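Local coordinates for protein tartrate dehydrogenase/decarboxylase (Pseudomonas putida, PDB 3FLK) that oxidises tartrate to oxaloglycolate with NAD, and also converts meso-tartrate to D-glycerate and D-malate to pyruvate, using one magnesium or manganese ion per subunit, at residues I8-G13 and F41-W46; E29-K34 and D358-L363; D62-L67 and R99-Y104. The protein carries 1 engineered substitution. One frame throughout, in Å; residues are numbered along the deposited sequence.

Contact 1 (I8-G13 and F41-W46)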
# COMPACT_ATOMS: atom_id res chain seq x y z
N ILE A 8 -23.74 24.07 -9.70
CA ILE A 8 -22.98 22.83 -9.64
C ILE A 8 -22.67 22.31 -11.04
O ILE A 8 -23.57 22.11 -11.85
CB ILE A 8 -23.74 21.71 -8.87
CG1 ILE A 8 -24.37 22.21 -7.55
CG2 ILE A 8 -22.86 20.46 -8.70
CD1 ILE A 8 -23.45 22.94 -6.58
N ALA A 9 -21.38 22.09 -11.30
CA ALA A 9 -20.96 21.43 -12.53
C ALA A 9 -20.92 19.92 -12.32
O ALA A 9 -20.06 19.41 -11.61
CB ALA A 9 -19.61 21.96 -12.98
N ALA A 10 -21.89 19.23 -12.91
CA ALA A 10 -21.99 17.77 -12.81
C ALA A 10 -21.30 17.12 -14.01
O ALA A 10 -21.66 17.37 -15.16
CB ALA A 10 -23.45 17.34 -12.72
N ILE A 11 -20.29 16.30 -13.72
CA ILE A 11 -19.49 15.66 -14.76
C ILE A 11 -19.39 14.16 -14.47
O ILE A 11 -18.55 13.74 -13.68
CB ILE A 11 -18.06 16.29 -14.86
CG1 ILE A 11 -18.13 17.82 -14.95
CG2 ILE A 11 -17.29 15.70 -16.06
CD1 ILE A 11 -16.78 18.53 -14.93
N PRO A 12 -20.28 13.36 -15.09
CA PRO A 12 -20.31 11.92 -14.82
C PRO A 12 -19.04 11.17 -15.25
O PRO A 12 -18.58 10.27 -14.53
CB PRO A 12 -21.53 11.43 -15.61
CG PRO A 12 -21.78 12.47 -16.64
CD PRO A 12 -21.31 13.77 -16.06
N GLY A 13 -18.47 11.54 -16.39
CA GLY A 13 -17.28 10.89 -16.91
C GLY A 13 -17.56 9.56 -17.59
O GLY A 13 -18.44 9.48 -18.45
N PHE A 41 -27.91 22.50 -11.21
CA PHE A 41 -26.99 21.54 -11.81
C PHE A 41 -26.90 21.71 -13.33
O PHE A 41 -27.92 21.80 -14.01
CB PHE A 41 -27.42 20.10 -11.48
CG PHE A 41 -27.36 19.77 -10.02
CD1 PHE A 41 -26.22 19.21 -9.46
CD2 PHE A 41 -28.46 20.00 -9.19
CE1 PHE A 41 -26.16 18.90 -8.11
CE2 PHE A 41 -28.41 19.69 -7.83
CZ PHE A 41 -27.26 19.14 -7.29
N ASP A 42 -25.67 21.76 -13.83
CA ASP A 42 -25.41 21.70 -15.26
C ASP A 42 -24.51 20.50 -15.54
O ASP A 42 -23.49 20.31 -14.88
CB ASP A 42 -24.75 22.99 -15.76
CG ASP A 42 -25.73 24.14 -15.90
OD1 ASP A 42 -26.89 23.91 -16.31
OD2 ASP A 42 -25.34 25.29 -15.60
N THR A 43 -24.90 19.70 -16.53
CA THR A 43 -24.19 18.47 -16.86
C THR A 43 -23.28 18.66 -18.07
O THR A 43 -23.68 19.22 -19.08
CB THR A 43 -25.16 17.29 -17.09
OG1 THR A 43 -26.05 17.18 -15.97
CG2 THR A 43 -24.41 15.97 -17.24
N PHE A 44 -22.04 18.19 -17.94
CA PHE A 44 -21.05 18.26 -19.01
C PHE A 44 -20.68 16.86 -19.48
O PHE A 44 -20.47 15.95 -18.67
CB PHE A 44 -19.80 19.01 -18.55
CG PHE A 44 -20.06 20.45 -18.20
CD1 PHE A 44 -20.01 21.44 -19.18
CD2 PHE A 44 -20.35 20.83 -16.89
CE1 PHE A 44 -20.25 22.77 -18.87
CE2 PHE A 44 -20.59 22.16 -16.57
CZ PHE A 44 -20.54 23.13 -17.57
N GLU A 45 -20.60 16.69 -20.80
CA GLU A 45 -20.36 15.39 -21.42
C GLU A 45 -18.87 15.10 -21.61
O GLU A 45 -18.49 13.97 -21.90
CB GLU A 45 -21.08 15.29 -22.77
CG GLU A 45 -22.58 15.58 -22.72
CD GLU A 45 -23.35 14.58 -21.87
OE1 GLU A 45 -23.35 13.37 -22.21
OE2 GLU A 45 -23.97 15.00 -20.87
N TRP A 46 -18.04 16.13 -21.46
CA TRP A 46 -16.59 15.95 -21.60
C TRP A 46 -15.94 15.40 -20.33
O TRP A 46 -16.63 14.99 -19.39
CB TRP A 46 -15.89 17.20 -22.13
CG TRP A 46 -16.44 18.53 -21.69
CD1 TRP A 46 -17.41 19.27 -22.31
CD2 TRP A 46 -16.02 19.29 -20.55
NE1 TRP A 46 -17.63 20.43 -21.62
CE2 TRP A 46 -16.79 20.48 -20.54
CE3 TRP A 46 -15.07 19.09 -19.54
CZ2 TRP A 46 -16.63 21.46 -19.55
CZ3 TRP A 46 -14.92 20.06 -18.56
CH2 TRP A 46 -15.70 21.23 -18.58
O HOH W 1 -18.86 13.77 -18.49
O HOH W 2 -19.81 11.53 -19.76

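Contact 2 (E29-K34 and D358-L363)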
# COMPACT_ATOMS: atom_id res chain seq x y z
N GLU A 29 -31.15 16.73 -4.60
CA GLU A 29 -32.39 17.44 -4.92
C GLU A 29 -33.45 17.22 -3.84
O GLU A 29 -34.22 18.14 -3.53
CB GLU A 29 -32.91 17.06 -6.31
CG GLU A 29 -32.13 17.72 -7.46
CD GLU A 29 -32.51 17.20 -8.84
OE1 GLU A 29 -33.00 16.05 -8.96
OE2 GLU A 29 -32.30 17.94 -9.82
N ALA A 30 -33.49 16.02 -3.27
CA ALA A 30 -34.37 15.72 -2.14
C ALA A 30 -33.94 16.49 -0.89
O ALA A 30 -34.79 16.98 -0.13
CB ALA A 30 -34.40 14.23 -1.87
N ALA A 31 -32.63 16.60 -0.68
CA ALA A 31 -32.08 17.38 0.42
C ALA A 31 -32.35 18.87 0.24
O ALA A 31 -32.65 19.58 1.20
CB ALA A 31 -30.58 17.13 0.57
N ALA A 32 -32.25 19.34 -1.01
CA ALA A 32 -32.50 20.75 -1.34
C ALA A 32 -33.94 21.15 -1.05
O ALA A 32 -34.20 22.20 -0.47
CB ALA A 32 -32.14 21.03 -2.79
N LEU A 33 -34.88 20.29 -1.47
CA LEU A 33 -36.30 20.50 -1.23
C LEU A 33 -36.62 20.56 0.27
O LEU A 33 -37.33 21.46 0.72
CB LEU A 33 -37.12 19.39 -1.90
CG LEU A 33 -38.65 19.41 -1.77
CD1 LEU A 33 -39.27 20.54 -2.59
CD2 LEU A 33 -39.23 18.06 -2.16
N LYS A 34 -36.08 19.61 1.02
CA LYS A 34 -36.33 19.47 2.46
C LYS A 34 -35.84 20.66 3.29
O LYS A 34 -36.51 21.09 4.22
CB LYS A 34 -35.70 18.18 2.98
CG LYS A 34 -36.13 17.77 4.38
CD LYS A 34 -35.30 16.61 4.89
CE LYS A 34 -35.81 16.10 6.23
NZ LYS A 34 -37.07 15.34 6.08
N ASP A 358 -35.91 8.49 -0.38
CA ASP A 358 -37.17 8.33 0.34
C ASP A 358 -37.00 8.41 1.86
O ASP A 358 -37.80 9.06 2.54
CB ASP A 358 -37.86 7.01 -0.02
CG ASP A 358 -39.20 6.84 0.67
OD1 ASP A 358 -40.02 7.79 0.62
OD2 ASP A 358 -39.44 5.77 1.27
N THR A 359 -35.97 7.75 2.37
CA THR A 359 -35.64 7.78 3.80
C THR A 359 -35.37 9.22 4.26
O THR A 359 -35.85 9.64 5.31
CB THR A 359 -34.44 6.87 4.12
OG1 THR A 359 -34.74 5.52 3.73
CG2 THR A 359 -34.10 6.89 5.60
N LEU A 360 -34.62 9.96 3.45
CA LEU A 360 -34.30 11.35 3.75
C LEU A 360 -35.55 12.22 3.84
O LEU A 360 -35.70 13.01 4.78
CB LEU A 360 -33.33 11.92 2.70
CG LEU A 360 -32.70 13.30 2.93
CD1 LEU A 360 -31.33 13.34 2.31
CD2 LEU A 360 -33.57 14.41 2.36
N ALA A 361 -36.46 12.06 2.87
CA ALA A 361 -37.71 12.83 2.85
C ALA A 361 -38.61 12.52 4.05
O ALA A 361 -39.38 13.37 4.48
CB ALA A 361 -38.45 12.59 1.54
N ARG A 362 -38.48 11.31 4.59
CA ARG A 362 -39.31 10.86 5.71
C ARG A 362 -38.71 11.15 7.09
O ARG A 362 -39.34 10.86 8.11
CB ARG A 362 -39.64 9.37 5.56
CG ARG A 362 -40.48 9.05 4.33
CD ARG A 362 -40.85 7.57 4.25
NE ARG A 362 -41.61 7.28 3.03
CZ ARG A 362 -42.92 7.48 2.88
NH1 ARG A 362 -43.65 7.97 3.88
NH2 ARG A 362 -43.51 7.18 1.73
N LEU A 363 -37.51 11.72 7.12
CA LEU A 363 -36.85 12.07 8.39
C LEU A 363 -37.56 13.22 9.09
O LEU A 363 -37.99 14.18 8.44
CB LEU A 363 -35.37 12.42 8.17
CG LEU A 363 -34.39 11.32 7.77
CD1 LEU A 363 -33.04 11.93 7.38
CD2 LEU A 363 -34.21 10.29 8.88

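Contact 3 (D62-L67 and R99-Y104)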
# COMPACT_ATOMS: atom_id res chain seq x y z
N ASP A 62 -10.97 25.29 -23.41
CA ASP A 62 -11.45 26.32 -22.48
C ASP A 62 -12.20 25.76 -21.26
O ASP A 62 -13.04 26.44 -20.68
CB ASP A 62 -12.31 27.35 -23.23
CG ASP A 62 -13.62 26.76 -23.75
OD1 ASP A 62 -13.70 25.53 -23.96
OD2 ASP A 62 -14.57 27.55 -23.96
N TRP A 63 -11.86 24.53 -20.86
CA TRP A 63 -12.53 23.86 -19.75
C TRP A 63 -12.48 24.67 -18.44
O TRP A 63 -13.47 24.73 -17.71
CB TRP A 63 -11.97 22.45 -19.53
CG TRP A 63 -10.53 22.42 -19.10
CD1 TRP A 63 -9.44 22.33 -19.91
CD2 TRP A 63 -10.04 22.49 -17.76
NE1 TRP A 63 -8.29 22.34 -19.15
CE2 TRP A 63 -8.63 22.44 -17.83
CE3 TRP A 63 -10.64 22.59 -16.50
CZ2 TRP A 63 -7.82 22.48 -16.69
CZ3 TRP A 63 -9.84 22.64 -15.37
CH2 TRP A 63 -8.44 22.58 -15.47
N ALA A 64 -11.33 25.29 -18.17
CA ALA A 64 -11.12 26.04 -16.93
C ALA A 64 -11.95 27.31 -16.89
O ALA A 64 -12.49 27.67 -15.84
CB ALA A 64 -9.63 26.37 -16.75
N GLU A 65 -12.06 27.96 -18.04
CA GLU A 65 -12.91 29.14 -18.22
C GLU A 65 -14.37 28.78 -17.91
O GLU A 65 -15.08 29.55 -17.25
CB GLU A 65 -12.76 29.66 -19.65
CG GLU A 65 -13.65 30.84 -20.03
CD GLU A 65 -13.71 31.05 -21.54
OE1 GLU A 65 -12.72 31.55 -22.12
OE2 GLU A 65 -14.75 30.72 -22.14
N GLN A 66 -14.81 27.62 -18.38
CA GLN A 66 -16.19 27.16 -18.19
C GLN A 66 -16.49 26.79 -16.74
O GLN A 66 -17.54 27.17 -16.21
CB GLN A 66 -16.50 25.99 -19.12
CG GLN A 66 -16.48 26.33 -20.60
CD GLN A 66 -16.97 25.19 -21.48
OE1 GLN A 66 -18.06 24.67 -21.28
NE2 GLN A 66 -16.16 24.81 -22.46
N LEU A 67 -15.58 26.05 -16.11
CA LEU A 67 -15.83 25.54 -14.76
C LEU A 67 -15.64 26.57 -13.64
O LEU A 67 -16.18 26.39 -12.55
CB LEU A 67 -14.98 24.29 -14.49
CG LEU A 67 -15.27 23.04 -15.34
CD1 LEU A 67 -14.42 21.90 -14.86
CD2 LEU A 67 -16.75 22.65 -15.31
N ARG A 99 -4.90 19.97 -10.02
CA ARG A 99 -3.68 20.78 -10.00
C ARG A 99 -3.91 22.23 -10.40
O ARG A 99 -3.42 23.14 -9.74
CB ARG A 99 -2.58 20.11 -10.83
CG ARG A 99 -2.18 18.77 -10.23
CD ARG A 99 -1.07 18.05 -10.96
NE ARG A 99 -0.72 16.85 -10.21
CZ ARG A 99 0.46 16.23 -10.24
NH1 ARG A 99 1.44 16.67 -11.01
NH2 ARG A 99 0.64 15.15 -9.50
N GLU A 100 -4.68 22.45 -11.46
CA GLU A 100 -4.94 23.81 -11.94
C GLU A 100 -5.93 24.59 -11.07
O GLU A 100 -5.89 25.82 -11.06
CB GLU A 100 -5.33 23.82 -13.41
CG GLU A 100 -4.14 23.59 -14.33
CD GLU A 100 -4.50 23.53 -15.80
OE1 GLU A 100 -5.24 24.41 -16.28
OE2 GLU A 100 -4.02 22.59 -16.48
N PHE A 101 -6.80 23.88 -10.36
CA PHE A 101 -7.67 24.53 -9.38
C PHE A 101 -7.09 24.45 -7.97
O PHE A 101 -7.77 24.75 -6.98
CB PHE A 101 -9.10 23.95 -9.42
CG PHE A 101 -9.88 24.35 -10.65
CD1 PHE A 101 -9.53 25.48 -11.39
CD2 PHE A 101 -10.98 23.61 -11.05
CE1 PHE A 101 -10.25 25.85 -12.52
CE2 PHE A 101 -11.72 23.98 -12.18
CZ PHE A 101 -11.34 25.10 -12.91
N ASP A 102 -5.82 24.04 -7.89
CA ASP A 102 -5.06 23.95 -6.63
C ASP A 102 -5.87 23.33 -5.49
O ASP A 102 -5.96 23.88 -4.38
CB ASP A 102 -4.51 25.32 -6.24
CG ASP A 102 -3.22 25.22 -5.43
OD1 ASP A 102 -2.39 24.32 -5.72
OD2 ASP A 102 -3.03 26.05 -4.52
N GLN A 103 -6.45 22.16 -5.77
CA GLN A 103 -7.24 21.42 -4.80
C GLN A 103 -6.30 20.52 -3.99
O GLN A 103 -6.37 19.30 -4.08
CB GLN A 103 -8.32 20.59 -5.52
CG GLN A 103 -9.33 21.44 -6.29
CD GLN A 103 -10.19 20.65 -7.28
OE1 GLN A 103 -9.94 19.48 -7.55
NE2 GLN A 103 -11.21 21.31 -7.82
N TYR A 104 -5.44 21.14 -3.19
CA TYR A 104 -4.31 20.43 -2.57
C TYR A 104 -4.67 19.45 -1.45
O TYR A 104 -3.88 18.56 -1.13
CB TYR A 104 -3.19 21.39 -2.16
CG TYR A 104 -3.54 22.38 -1.07
CD1 TYR A 104 -3.37 22.06 0.28
CD2 TYR A 104 -4.02 23.66 -1.38
CE1 TYR A 104 -3.69 22.97 1.28
CE2 TYR A 104 -4.33 24.58 -0.38
CZ TYR A 104 -4.16 24.22 0.95
OH TYR A 104 -4.47 25.11 1.95
O HOH W 3 -5.06 22.95 -19.38

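Contact 1 (I8-G13 and F41-W46)
Ile8 and Phe41 sit side by side on neighbouring parallel strands and point the same way. Taken from CB outward, Ile8 first meets the ring at CD1, with CB to Phe41 CD1 at 3.6 Å. CG2, anti to the backbone N, touches Phe41 CD1 and CE1 about equally. CG1 lies over a face of the ring in a CH-pi contact, 4.2 Å from the centroid of Phe41, and from there Ile8 CD1 leads away from the strand 41-43. The backbones beneath are zipped by three bonds: Asp42 N to Ile8 O, nearly straight at 173°, Ala10 N to Asp42 O at 2.8 Å, and Phe44 N to Ala10 O.

This ladder belongs to a beta-alpha-beta unit, strand 6-13, helix 17-35 and strand 39-43, at one edge of the large mixed sheet; Leu21 and Leu28 of the helix cover the face that carries Ala10 and Phe41. Ala9 and Asp42 share the other face. There Ala9 CB packs on Phe44 CE2 at 3.7 Å, while Asp42 OD2 turns to a hydrogen bond with Tyr70 OH.

Beyond the paired part, Ile11 CG1 rests on Phe44 CB, and its CG2 comes within 3.5 Å of Trp46 O. Pro12 has no N-H to give; its CD lies 3.5 Å from Phe44 O. A water accepts from Gly13 N at 3.1 Å and lies 2.7 Å from Phe44 O.

Contact 2 (E29-K34 and D358-L363)
Lys34 reaches from helix 17-35 to the last turn of helix 349-361 and puts its ammonium group among backbone carbonyls there. This is helix-to-helix packing that ties the C-terminal end of the chain to the helix of its first beta-alpha-beta unit, with small alanines on one side and a leucine on the other.

The apolar part centres on Leu360, whose CG is anti to the backbone N (chi1 -171°). Its CD2 lies against the helix backbone at Ala31 CA and Ala30 O, and meets Ala30 CB at 4.3 Å, while CD1 approaches Ala31 CB at 4.2 Å. The same CD2 meets Lys34 CD, so the lysine's aliphatic chain adds to the greasy contact before it turns polar. Met326 of helix 317-336 also packs on Leu360.

The polar part is the ammonium group. Lys34 runs extended to CE and bends only at chi4 (74°), where NZ swings to donate to Leu360 O at 3.0 Å, in the carbonyl plane, and to Leu363 O. An alanine here would probably leave these two carbonyls without their lysine donor and uncover part of Leu360 CD2.

Leu360 O also accepts from Leu363 N at 3.2 Å, so helix-end backbone and lysine converge on one oxygen. The bond from Lys34 NZ to Leu363 O, at 2.8 Å, comes in tilted 23° from the carbonyl plane.

Contact 3 (D62-L67 and R99-Y104)
Trp63 slides past Phe101 in the opposite direction, the six-membered part of the indole meeting the tip of the phenyl ring. Trp63 CZ3 comes to 3.8 Å from Phe101 CZ, and the two planes stand obliquely, at 59°. With CG between the backbone N and the carbonyl carbon (chi1 65°), the indole leaves the backbone on the side from which its six-membered ring can reach Phe101 and Glu100.

At its far rim the same indole meets Glu100. OE1 approaches Trp63 CZ2 at 3.2 Å, whereas OE2 lies in the plane of the indole at its edge. One water links the two polar ends: it accepts from Trp63 NE1 at 3.3 Å and donates to Glu100 OE2 at 3.1 Å. The indole N-H of the largely buried Trp63 thus has a partner, and the water ties it to the carboxylate.

The Phe101 ring is also met at its edge, near its plane, by Leu67 CB, 4.0 Å from Phe101 CE2, and by Ala64 O. Ala64 CB in turn lies over one face of the indole, toward its rim.

Phe101 is the first residue past helix 94-100, which closes in a Schellman motif with Asp102 at the positive-phi position. Helix 63-67 packs against that helix end: Phe97 adds a further ring beside Trp63, and Ile73 of strand 72-77 touches both Leu67 and Phe101, with Ala9 and Ile11 of strand 6-13 also against Leu67.

Overall arrangement
Contacts 1 and 3 adjoin, their centres 14 Å apart, and share a packing layer: Leu67 of contact 3 lies on Ala9 and Trp46 of contact 1, and Trp63 CB packs against Trp46 CZ3 at 3.9 Å. Contact 3 is the buried one, mainly aromatic and apolar, with the Glu100 carboxylate and a bridging water at its rim. Contact 1 is partly buried and is held chiefly by backbone bonds between parallel strands. Contact 2, also partly buried, lies farthest out; it joins helices through one lysine and a leucine. Contact 1 joins the two strands of the beta-alpha-beta unit whose helix, 17-35, supplies one side of contact 2, Phe41 touching Glu29, whereas contact 3 stays about 17 Å from contact 2 at nearest atoms.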